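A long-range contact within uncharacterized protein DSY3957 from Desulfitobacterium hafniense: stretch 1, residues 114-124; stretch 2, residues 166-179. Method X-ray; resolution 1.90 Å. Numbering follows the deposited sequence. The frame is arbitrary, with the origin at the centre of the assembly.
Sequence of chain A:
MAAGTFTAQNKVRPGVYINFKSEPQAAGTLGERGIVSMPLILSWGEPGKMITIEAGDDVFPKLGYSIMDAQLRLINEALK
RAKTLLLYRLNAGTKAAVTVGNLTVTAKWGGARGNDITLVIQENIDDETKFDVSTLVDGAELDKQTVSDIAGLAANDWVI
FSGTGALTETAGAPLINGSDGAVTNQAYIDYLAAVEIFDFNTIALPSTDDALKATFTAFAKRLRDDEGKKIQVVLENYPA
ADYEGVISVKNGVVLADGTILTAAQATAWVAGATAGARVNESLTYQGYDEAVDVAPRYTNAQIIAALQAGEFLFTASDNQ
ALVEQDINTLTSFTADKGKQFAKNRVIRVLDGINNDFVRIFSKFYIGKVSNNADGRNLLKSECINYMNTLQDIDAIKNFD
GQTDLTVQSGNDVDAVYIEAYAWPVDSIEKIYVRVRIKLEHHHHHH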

# COMPACT_ATOMS: atom_id res chain seq x y z
N GLY A 114 15.28 -20.14 1.20
CA GLY A 114 15.73 -21.28 0.43
C GLY A 114 16.46 -22.30 1.30
O GLY A 114 16.47 -23.49 0.99
N ASN A 115 17.06 -21.85 2.40
CA ASN A 115 17.78 -22.76 3.28
C ASN A 115 16.85 -23.64 4.12
O ASN A 115 17.31 -24.54 4.83
N ASP A 116 15.55 -23.39 4.04
CA ASP A 116 14.58 -24.20 4.80
C ASP A 116 14.06 -25.32 3.92
O ASP A 116 13.13 -26.04 4.30
N ILE A 117 14.64 -25.46 2.74
CA ILE A 117 14.23 -26.50 1.80
C ILE A 117 15.20 -27.67 1.89
O ILE A 117 16.41 -27.48 2.01
N THR A 118 14.66 -28.88 1.83
CA THR A 118 15.49 -30.08 1.89
C THR A 118 15.03 -31.08 0.84
O THR A 118 13.84 -31.34 0.69
N LEU A 119 16.00 -31.64 0.12
CA LEU A 119 15.72 -32.62 -0.92
C LEU A 119 15.80 -34.04 -0.36
O LEU A 119 16.70 -34.36 0.42
N VAL A 120 14.86 -34.88 -0.77
CA VAL A 120 14.81 -36.27 -0.35
C VAL A 120 14.59 -37.14 -1.59
O VAL A 120 13.62 -36.95 -2.32
N ILE A 121 15.50 -38.08 -1.82
CA ILE A 121 15.43 -38.99 -2.96
C ILE A 121 15.55 -40.42 -2.45
O ILE A 121 16.59 -40.84 -1.96
N GLN A 122 14.45 -41.17 -2.57
CA GLN A 122 14.42 -42.55 -2.11
C GLN A 122 13.85 -43.45 -3.20
O GLN A 122 12.91 -43.08 -3.91
N GLU A 123 14.43 -44.64 -3.33
CA GLU A 123 13.96 -45.60 -4.31
C GLU A 123 12.50 -45.88 -4.02
O GLU A 123 12.10 -46.04 -2.87
N ASN A 124 11.69 -45.93 -5.07
CA ASN A 124 10.26 -46.20 -4.93
C ASN A 124 10.06 -47.62 -4.43
O ASN A 124 10.73 -48.55 -4.89
N ALA A 166 21.29 -40.11 -14.46
CA ALA A 166 20.58 -40.84 -13.42
C ALA A 166 20.58 -40.17 -12.06
O ALA A 166 21.47 -39.40 -11.72
N LEU A 167 19.55 -40.50 -11.29
CA LEU A 167 19.40 -39.97 -9.95
C LEU A 167 20.14 -40.83 -8.94
O LEU A 167 20.43 -42.00 -9.19
N THR A 168 20.44 -40.23 -7.79
CA THR A 168 21.12 -40.88 -6.68
C THR A 168 20.30 -40.61 -5.43
O THR A 168 19.79 -39.51 -5.25
N GLU A 169 20.18 -41.61 -4.56
CA GLU A 169 19.41 -41.46 -3.33
C GLU A 169 20.04 -40.51 -2.31
O GLU A 169 21.22 -40.19 -2.38
N THR A 170 19.22 -40.06 -1.37
CA THR A 170 19.66 -39.19 -0.29
C THR A 170 18.58 -39.14 0.77
O THR A 170 17.41 -38.94 0.47
N ALA A 171 18.99 -39.36 2.02
CA ALA A 171 18.05 -39.34 3.13
C ALA A 171 17.64 -37.90 3.41
O ALA A 171 16.55 -37.64 3.91
N GLY A 172 18.53 -36.97 3.08
CA GLY A 172 18.23 -35.57 3.31
C GLY A 172 19.37 -34.68 2.85
O GLY A 172 20.47 -34.76 3.39
N ALA A 173 19.09 -33.85 1.86
CA ALA A 173 20.08 -32.93 1.32
C ALA A 173 19.51 -31.52 1.32
O ALA A 173 18.91 -31.08 0.34
N PRO A 174 19.67 -30.80 2.44
CA PRO A 174 19.17 -29.43 2.57
C PRO A 174 19.87 -28.47 1.61
O PRO A 174 21.07 -28.59 1.38
N LEU A 175 19.12 -27.54 1.04
CA LEU A 175 19.72 -26.57 0.14
C LEU A 175 20.44 -25.56 1.02
O LEU A 175 20.01 -25.29 2.14
N ILE A 176 21.54 -25.00 0.53
CA ILE A 176 22.29 -24.02 1.31
C ILE A 176 22.81 -22.87 0.47
O ILE A 176 22.63 -22.83 -0.74
N ASN A 177 23.47 -21.93 1.15
CA ASN A 177 24.04 -20.74 0.53
C ASN A 177 23.00 -19.67 0.20
O ASN A 177 23.31 -18.70 -0.49
N GLY A 178 21.78 -19.86 0.68
CA GLY A 178 20.75 -18.87 0.41
C GLY A 178 20.89 -17.70 1.37
O GLY A 178 21.36 -17.86 2.49
N SER A 179 20.48 -16.51 0.92
CA SER A 179 20.54 -15.31 1.76
C SER A 179 19.79 -14.15 1.13
O SER A 179 19.55 -14.12 -0.08

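The apolar centre of this contact lies on one face of a short antiparallel pairing, where Leu119, Ile121, Thr170 and Ala173 all direct their side chains. Ile121 has the largest area covered by the other stretch. Its CB lies 3.7 Å from CG2 of Thr170, and its m,t rotamer brings CG2 to 3.3 Å from the backbone O of Thr168 and extends CD1 to 4.4 Å from CD2 of Leu167. Thr170 adopts chi1 t, and its methyl serves as an apolar surface here: CG2 also lies 4.4 Å from CG of Leu119. Leu119, rotamer t,p, meets a small partner in Ala173, with the two CB atoms 4.3 Å apart.

Farther along, Leu175 extends the apolar patch. Its CB points toward the first stretch, and the m,p rotamer places CD1 3.8 Å from CG2 of Ile117, itself m,t. The same CD1 is 4.3 Å from the backbone N of both Thr118 and Leu119, so the leucine covers backbone as well as side chain. Its CB rests 3.6 Å from the O of Gly114.

The main chains hold these side chains in register. Leu119 N donates to Ala173 O at 3.0 Å, and Ala173 N donates to Leu119 O at 2.8 Å; Ile121 and Thr170 do the same, at 3.1 Å from Ile121 N to Thr170 O and 2.8 Å from Thr170 N to Ile121 O. Between these pairs the register shifts by one residue, a beta bulge that accommodates an extra residue in the second stretch while Ile121 and Thr170 still share a face with Leu119 and Ala173. Beyond them, Leu175 N donates to Ile117 O at 2.9 Å.

The other face is lighter. Thr118, chi1 m, lies beside Pro174, its OG1 3.5 Å from the ring CG, while its CG2 approaches Ala173 N at 3.6 Å and Gly172 CA at 4.0 Å. Separately, Val120, chi1 t, points sideways and brings CG2 to 3.8 Å from Ala171 O.

Polar side chains finish both ends by binding backbone. At one end Asn115, with chi1 m, starts sideways, but its amide reaches Gly178 and bonds it twice: OD1 accepts from Gly178 N at 2.9 Å, and ND2 donates to Gly178 O at 2.9 Å. One carboxamide thus satisfies both polar backbone atoms of a glycine. Close by, a water donates to Asn115 O at 2.9 Å and to Leu175 O at 2.6 Å, bridging two carbonyls that cannot bond each other.

At the other end Glu169, m,t, brings its carboxylate back to the strand, where OE2 accepts from Glu123 N at 2.7 Å. Gln122, m,m, has its CA-to-CB bond directed away, yet the chain folds back so that NE2 makes a weak hydrogen bond to Thr170 O at 3.3 Å. The design rule is compact: branched and small apolar groups fill the shared face, and polar side chains, from the short Asn115 to the longer Glu169 and Gln122, bond backbone atoms toward the ends.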

# COMPACT_ATOMS: atom_id res chain seq x y z
CB ASN A 115 18.73 -22.00 4.21
CG ASN A 115 19.73 -21.14 3.45
OD1 ASN A 115 20.33 -21.58 2.46
ND2 ASN A 115 19.92 -19.91 3.92
CB ASP A 116 13.40 -23.35 5.27
CG ASP A 116 13.80 -22.23 6.20
OD1 ASP A 116 14.84 -22.37 6.89
OD2 ASP A 116 13.07 -21.22 6.27
CB ILE A 117 14.22 -25.97 0.36
CG1 ILE A 117 13.42 -24.67 0.29
CG2 ILE A 117 13.60 -27.01 -0.58
CD1 ILE A 117 13.40 -24.02 -1.08
CB THR A 118 15.44 -30.75 3.28
OG1 THR A 118 15.96 -29.85 4.26
CG2 THR A 118 16.27 -32.03 3.29
CB LEU A 119 16.72 -32.48 -2.06
CG LEU A 119 16.72 -33.61 -3.10
CD1 LEU A 119 15.45 -33.55 -3.92
CD2 LEU A 119 17.95 -33.49 -3.99
CB VAL A 120 13.67 -36.52 0.67
CG1 VAL A 120 13.58 -38.01 1.01
CG2 VAL A 120 13.92 -35.71 1.94
CB ILE A 121 16.57 -38.71 -3.98
CG1 ILE A 121 16.48 -37.27 -4.47
CG2 ILE A 121 16.45 -39.66 -5.16
CD1 ILE A 121 17.63 -36.87 -5.39
CB GLN A 122 13.57 -42.65 -0.84
CG GLN A 122 14.14 -41.89 0.35
CD GLN A 122 15.31 -42.60 1.00
OE1 GLN A 122 15.13 -43.62 1.66
NE2 GLN A 122 16.52 -42.07 0.82
CB GLU A 123 14.79 -46.88 -4.20
CG GLU A 123 14.31 -48.02 -5.09
CD GLU A 123 15.13 -49.28 -4.87
OE1 GLU A 123 16.34 -49.26 -5.16
OE2 GLU A 123 14.56 -50.29 -4.41
CB ASN A 124 9.56 -45.98 -6.28
CG ASN A 124 8.07 -46.24 -6.21
OD1 ASN A 124 7.63 -47.39 -6.19
ND2 ASN A 124 7.29 -45.17 -6.17
CB ALA A 166 21.16 -42.24 -13.30
CB LEU A 167 17.91 -39.92 -9.58
CG LEU A 167 17.05 -38.88 -10.31
CD1 LEU A 167 15.58 -39.29 -10.22
CD2 LEU A 167 17.27 -37.50 -9.69
CB THR A 168 22.54 -40.30 -6.48
OG1 THR A 168 23.41 -40.75 -7.53
CG2 THR A 168 23.11 -40.74 -5.13
CB GLU A 169 19.20 -42.81 -2.65
CG GLU A 169 18.16 -43.70 -3.30
CD GLU A 169 17.88 -44.95 -2.48
OE1 GLU A 169 18.81 -45.76 -2.29
OE2 GLU A 169 16.73 -45.11 -2.02
CB THR A 170 19.97 -37.74 -0.78
OG1 THR A 170 20.31 -36.92 0.34
CG2 THR A 170 18.77 -37.14 -1.50
CB ALA A 171 18.70 -39.96 4.37
CB ALA A 173 20.46 -33.34 -0.10
CB PRO A 174 19.47 -29.09 4.03
CG PRO A 174 19.42 -30.43 4.71
CD PRO A 174 20.18 -31.29 3.73
CB LEU A 175 18.65 -25.87 -0.71
CG LEU A 175 18.05 -26.64 -1.90
CD1 LEU A 175 17.19 -27.79 -1.42
CD2 LEU A 175 17.22 -25.67 -2.74
CB ILE A 176 23.50 -24.67 2.04
CG1 ILE A 176 24.48 -25.25 1.02
CG2 ILE A 176 23.02 -25.75 3.00
CD1 ILE A 176 23.99 -26.49 0.31
CB ASN A 177 24.83 -21.10 -0.73
CG ASN A 177 26.15 -21.77 -0.41
OD1 ASN A 177 26.93 -21.27 0.40
ND2 ASN A 177 26.42 -22.90 -1.05
CB SER A 179 22.00 -14.90 2.00
OG SER A 179 22.65 -14.59 0.79
O HOH W 1 20.14 -25.18 4.76